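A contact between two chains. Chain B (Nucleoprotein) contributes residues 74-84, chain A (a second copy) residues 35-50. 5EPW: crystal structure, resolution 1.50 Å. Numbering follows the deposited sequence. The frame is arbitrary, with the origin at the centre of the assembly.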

# COMPACT_ATOMS: atom_id res chain seq x y z
N GLN B 74 -5.54 3.53 -2.25
CA GLN B 74 -6.11 2.69 -1.24
C GLN B 74 -7.18 1.70 -1.74
O GLN B 74 -7.36 0.63 -1.21
CB GLN B 74 -6.79 3.60 -0.19
CG GLN B 74 -5.71 4.32 0.65
CD GLN B 74 -6.25 5.25 1.61
OE1 GLN B 74 -7.17 4.91 2.35
NE2 GLN B 74 -5.69 6.46 1.64
N ALA B 75 -7.90 2.09 -2.79
CA ALA B 75 -8.98 1.22 -3.32
C ALA B 75 -8.28 0.07 -4.10
O ALA B 75 -8.67 -1.11 -3.90
CB ALA B 75 -9.88 2.04 -4.24
N ALA B 76 -7.24 0.33 -4.85
CA ALA B 76 -6.42 -0.72 -5.54
C ALA B 76 -5.84 -1.68 -4.50
O ALA B 76 -5.89 -2.90 -4.59
CB ALA B 76 -5.32 -0.21 -6.44
N LEU B 77 -5.28 -1.14 -3.40
CA LEU B 77 -4.71 -2.02 -2.40
C LEU B 77 -5.80 -2.87 -1.75
O LEU B 77 -5.56 -4.06 -1.49
CB LEU B 77 -4.00 -1.17 -1.27
CG LEU B 77 -3.13 -1.96 -0.32
CD1 LEU B 77 -1.86 -2.41 -1.05
CD2 LEU B 77 -2.74 -1.11 0.91
N PHE B 78 -6.95 -2.31 -1.44
CA PHE B 78 -8.03 -3.11 -0.84
C PHE B 78 -8.50 -4.24 -1.76
O PHE B 78 -8.62 -5.39 -1.32
CB PHE B 78 -9.20 -2.21 -0.48
CG PHE B 78 -10.30 -2.88 0.32
CD1 PHE B 78 -10.20 -3.06 1.66
CD2 PHE B 78 -11.37 -3.32 -0.35
CE1 PHE B 78 -11.23 -3.71 2.37
CE2 PHE B 78 -12.43 -3.92 0.31
CZ PHE B 78 -12.36 -4.11 1.65
N PHE B 79 -8.84 -3.90 -2.96
CA PHE B 79 -9.51 -4.81 -3.89
C PHE B 79 -8.56 -5.65 -4.69
O PHE B 79 -9.01 -6.62 -5.39
CB PHE B 79 -10.43 -4.06 -4.85
CG PHE B 79 -11.65 -3.50 -4.23
CD1 PHE B 79 -12.62 -4.33 -3.66
CD2 PHE B 79 -11.82 -2.09 -4.11
CE1 PHE B 79 -13.75 -3.84 -3.05
CE2 PHE B 79 -13.00 -1.58 -3.55
CZ PHE B 79 -13.95 -2.45 -3.07
N ASP B 80 -7.26 -5.39 -4.69
CA ASP B 80 -6.35 -6.05 -5.62
C ASP B 80 -5.11 -6.60 -4.91
O ASP B 80 -4.11 -6.89 -5.54
CB ASP B 80 -6.01 -5.15 -6.82
CG ASP B 80 -5.46 -5.90 -8.03
OD1 ASP B 80 -6.02 -7.01 -8.26
OD2 ASP B 80 -4.66 -5.29 -8.76
N SER B 81 -5.26 -6.89 -3.61
CA SER B 81 -4.25 -7.57 -2.75
C SER B 81 -4.77 -8.91 -2.25
O SER B 81 -5.99 -9.16 -2.16
CB SER B 81 -3.91 -6.72 -1.48
OG SER B 81 -3.35 -5.43 -1.79
N GLU B 82 -3.85 -9.69 -1.76
CA GLU B 82 -4.18 -10.83 -0.91
C GLU B 82 -4.02 -10.35 0.53
O GLU B 82 -2.93 -9.96 0.96
CB GLU B 82 -3.25 -12.05 -1.18
CG GLU B 82 -3.58 -13.27 -0.28
CD GLU B 82 -2.85 -14.54 -0.73
OE1 GLU B 82 -2.22 -14.51 -1.77
OE2 GLU B 82 -2.98 -15.53 0.03
N VAL B 83 -5.08 -10.45 1.36
CA VAL B 83 -5.10 -9.99 2.70
C VAL B 83 -5.30 -11.11 3.71
O VAL B 83 -6.13 -12.01 3.43
CB VAL B 83 -6.22 -8.93 2.90
CG1 VAL B 83 -6.37 -8.51 4.38
CG2 VAL B 83 -6.05 -7.70 2.04
N SER B 84 -4.51 -11.09 4.78
CA SER B 84 -4.65 -12.11 5.88
C SER B 84 -4.50 -11.46 7.20
O SER B 84 -4.07 -10.30 7.30
CB SER B 84 -3.66 -13.17 5.69
OG SER B 84 -2.37 -12.74 6.07
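Chain A 35-50: NVIQCFGPRDFNHNMG

Residues 74-79 of chain B are helical, Asp B80 is the first residue to leave helical phi/psi, and by Glu B82 the chain is extended as a strand. The chain A stretch begins with a short helix, residues 36-39, whose N-cap is Asn A35: its OD1 accepts from Gln A38 N at 3.0 Å. Phe A40 leaves helical geometry, and the remainder is loop, folded by a type I turn from Asp A44 to His A47. The CA traces come closest where the turn lies against Glu B82, with CA of Glu B82 and CA of Asn A46 4.7 Å apart; CA of Phe B79 and CA of Met A49 are 5.7 Å apart. Thus, as chain B runs from 79 to 82, its neighbours on chain A go from 49 back to 46, so the two segments run locally in opposite directions. The contact buries 806 Å², both sides summed.

Asn A48 binds the extended backbone of chain B through its side-chain amide. Val B83 N donates to Asn A48 OD1 at 2.9 Å, and Asn A48 ND2 donates to Val B83 O, also at 2.9 Å, so one amide satisfies both polar groups of a single residue. A weak bond from Asn A48 N to Ser B81 O (3.5 Å) adds to this pairing. Nearby, Asn A46 ND2 reaches Glu B82 OE1 at 2.8 Å.

At the helix end, the carbonyl of Phe B79 receives the guanidinium of Arg A43, with NH1 and NH2 each 2.9 Å from Phe B79 O. The same NH1 donates to Met A49 O at 2.9 Å, tying the arginine to its own loop. Water 1 bridges the chains, donating to Phe B78 O and Ser B81 O, both at 2.8 Å, and accepting from Met A49 N at 3.0 Å.

Apolar contacts accompany these bonds. Val A36 CG2 lies over one face of the Phe B79 ring, 3.6 Å from its centroid, while Phe B79 CB rests 3.8 Å from Phe A40 CD2. The Phe A40 ring also takes Asp B80 CB over one face, 4.0 Å from the centroid, and its CZ approaches Ala B76 CA at 3.7 Å. Met A49 packs against both Phe B78 and Val B83: its CE is 3.6 Å from Phe B78 CE1, and its CG is 3.6 Å from Val B83 CG2. Gly A50 follows, where an ideal CB would lie a tight 3.5 Å from Phe B79 CE1.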

# COMPACT_ATOMS: atom_id res chain seq x y z
N ASN A 35 -16.71 -1.61 -12.31
CA ASN A 35 -16.69 -2.24 -10.97
C ASN A 35 -15.36 -3.02 -10.70
O ASN A 35 -14.43 -2.92 -11.49
CB ASN A 35 -17.96 -3.04 -10.69
CG ASN A 35 -18.02 -4.32 -11.53
OD1 ASN A 35 -17.05 -4.70 -12.09
ND2 ASN A 35 -19.26 -4.76 -11.82
N VAL A 36 -15.36 -3.67 -9.53
CA VAL A 36 -14.13 -4.42 -9.08
C VAL A 36 -13.76 -5.48 -10.11
O VAL A 36 -12.58 -5.64 -10.43
CB VAL A 36 -14.32 -4.98 -7.71
CG1 VAL A 36 -13.16 -5.86 -7.29
CG2 VAL A 36 -14.55 -3.86 -6.66
N ILE A 37 -14.80 -6.21 -10.62
CA ILE A 37 -14.50 -7.18 -11.66
C ILE A 37 -13.89 -6.57 -12.92
O ILE A 37 -12.89 -7.04 -13.49
CB ILE A 37 -15.75 -8.01 -12.02
CG1 ILE A 37 -16.28 -8.72 -10.81
CG2 ILE A 37 -15.37 -8.98 -13.17
CD1 ILE A 37 -17.76 -9.19 -10.86
N GLN A 38 -14.45 -5.40 -13.33
CA GLN A 38 -13.96 -4.72 -14.51
C GLN A 38 -12.55 -4.10 -14.41
O GLN A 38 -11.70 -4.20 -15.32
CB GLN A 38 -14.97 -3.67 -14.94
CG GLN A 38 -16.37 -4.22 -15.29
CD GLN A 38 -17.42 -3.09 -15.49
OE1 GLN A 38 -18.13 -2.65 -14.57
NE2 GLN A 38 -17.52 -2.63 -16.72
N CYS A 39 -12.26 -3.55 -13.20
CA CYS A 39 -10.96 -2.94 -13.00
C CYS A 39 -9.81 -3.93 -12.71
O CYS A 39 -8.72 -3.69 -13.05
CB CYS A 39 -11.07 -2.02 -11.77
SG CYS A 39 -12.06 -0.49 -12.12
N PHE A 40 -10.15 -5.00 -12.02
CA PHE A 40 -9.16 -5.88 -11.33
C PHE A 40 -9.40 -7.31 -11.82
O PHE A 40 -8.74 -7.72 -12.72
CB PHE A 40 -9.19 -5.71 -9.80
CG PHE A 40 -8.92 -4.27 -9.34
CD1 PHE A 40 -7.77 -3.60 -9.80
CD2 PHE A 40 -9.80 -3.60 -8.52
CE1 PHE A 40 -7.53 -2.27 -9.45
CE2 PHE A 40 -9.49 -2.26 -8.13
CZ PHE A 40 -8.32 -1.68 -8.58
N GLY A 41 -10.43 -7.91 -11.34
CA GLY A 41 -10.76 -9.33 -11.66
C GLY A 41 -11.67 -9.86 -10.68
O GLY A 41 -12.07 -9.19 -9.76
N PRO A 42 -12.13 -11.14 -10.86
CA PRO A 42 -13.00 -11.80 -9.91
C PRO A 42 -12.34 -12.00 -8.57
O PRO A 42 -11.06 -12.04 -8.50
CB PRO A 42 -13.33 -13.17 -10.58
CG PRO A 42 -12.23 -13.33 -11.46
CD PRO A 42 -11.70 -12.01 -11.94
N ARG A 43 -13.13 -12.11 -7.56
CA ARG A 43 -12.65 -12.46 -6.23
C ARG A 43 -12.03 -13.86 -6.32
O ARG A 43 -12.62 -14.81 -6.87
CB ARG A 43 -13.65 -12.50 -5.16
CG ARG A 43 -14.35 -11.15 -4.93
CD ARG A 43 -13.40 -9.97 -4.46
NE ARG A 43 -12.68 -9.43 -5.57
CZ ARG A 43 -11.55 -8.70 -5.55
NH1 ARG A 43 -11.09 -8.35 -4.35
NH2 ARG A 43 -10.91 -8.43 -6.66
N ASP A 44 -10.90 -13.99 -5.72
CA ASP A 44 -10.11 -15.32 -5.72
C ASP A 44 -9.17 -15.21 -4.57
O ASP A 44 -9.06 -14.26 -3.81
CB ASP A 44 -9.43 -15.69 -7.03
CG ASP A 44 -8.29 -14.78 -7.52
OD1 ASP A 44 -7.62 -14.23 -6.66
OD2 ASP A 44 -8.14 -14.61 -8.74
N PHE A 45 -8.55 -16.36 -4.26
CA PHE A 45 -7.77 -16.43 -3.05
C PHE A 45 -6.53 -15.52 -2.99
O PHE A 45 -6.06 -15.21 -1.89
CB PHE A 45 -7.39 -17.85 -2.58
CG PHE A 45 -6.42 -18.62 -3.45
CD1 PHE A 45 -6.82 -19.41 -4.47
CD2 PHE A 45 -5.07 -18.52 -3.21
CE1 PHE A 45 -5.91 -20.14 -5.25
CE2 PHE A 45 -4.13 -19.22 -4.00
CZ PHE A 45 -4.56 -19.97 -5.04
N ASN A 46 -6.10 -15.04 -4.13
CA ASN A 46 -5.05 -14.06 -4.16
C ASN A 46 -5.55 -12.59 -4.27
O ASN A 46 -4.72 -11.65 -4.31
CB ASN A 46 -4.11 -14.32 -5.32
CG ASN A 46 -3.36 -15.68 -5.24
OD1 ASN A 46 -3.45 -16.49 -6.19
ND2 ASN A 46 -2.76 -15.96 -4.15
N HIS A 47 -6.87 -12.41 -4.42
CA HIS A 47 -7.54 -11.09 -4.54
C HIS A 47 -8.84 -11.23 -3.79
O HIS A 47 -9.91 -11.43 -4.41
CB HIS A 47 -7.78 -10.69 -5.99
CG HIS A 47 -6.57 -10.82 -6.86
ND1 HIS A 47 -6.16 -12.03 -7.39
CD2 HIS A 47 -5.64 -9.93 -7.27
CE1 HIS A 47 -5.04 -11.88 -8.07
NE2 HIS A 47 -4.74 -10.58 -8.08
N ASN A 48 -8.79 -11.18 -2.47
CA ASN A 48 -9.81 -11.82 -1.64
C ASN A 48 -10.76 -10.90 -0.89
O ASN A 48 -11.59 -11.39 -0.17
CB ASN A 48 -9.20 -12.87 -0.67
CG ASN A 48 -8.21 -12.26 0.32
OD1 ASN A 48 -7.48 -11.33 0.00
ND2 ASN A 48 -8.19 -12.72 1.50
N MET A 49 -10.60 -9.57 -0.96
CA MET A 49 -11.48 -8.69 -0.18
C MET A 49 -12.77 -8.29 -0.92
O MET A 49 -12.76 -7.95 -2.05
CB MET A 49 -10.70 -7.36 0.13
CG MET A 49 -9.47 -7.54 1.01
SD MET A 49 -9.77 -8.28 2.60
CE MET A 49 -10.81 -7.06 3.47
N GLY A 50 -13.83 -8.37 -0.14
CA GLY A 50 -15.06 -7.71 -0.59
C GLY A 50 -16.23 -8.67 -0.85
O GLY A 50 -16.07 -9.59 -1.65
O HOH W 1 -8.51 -7.95 -2.39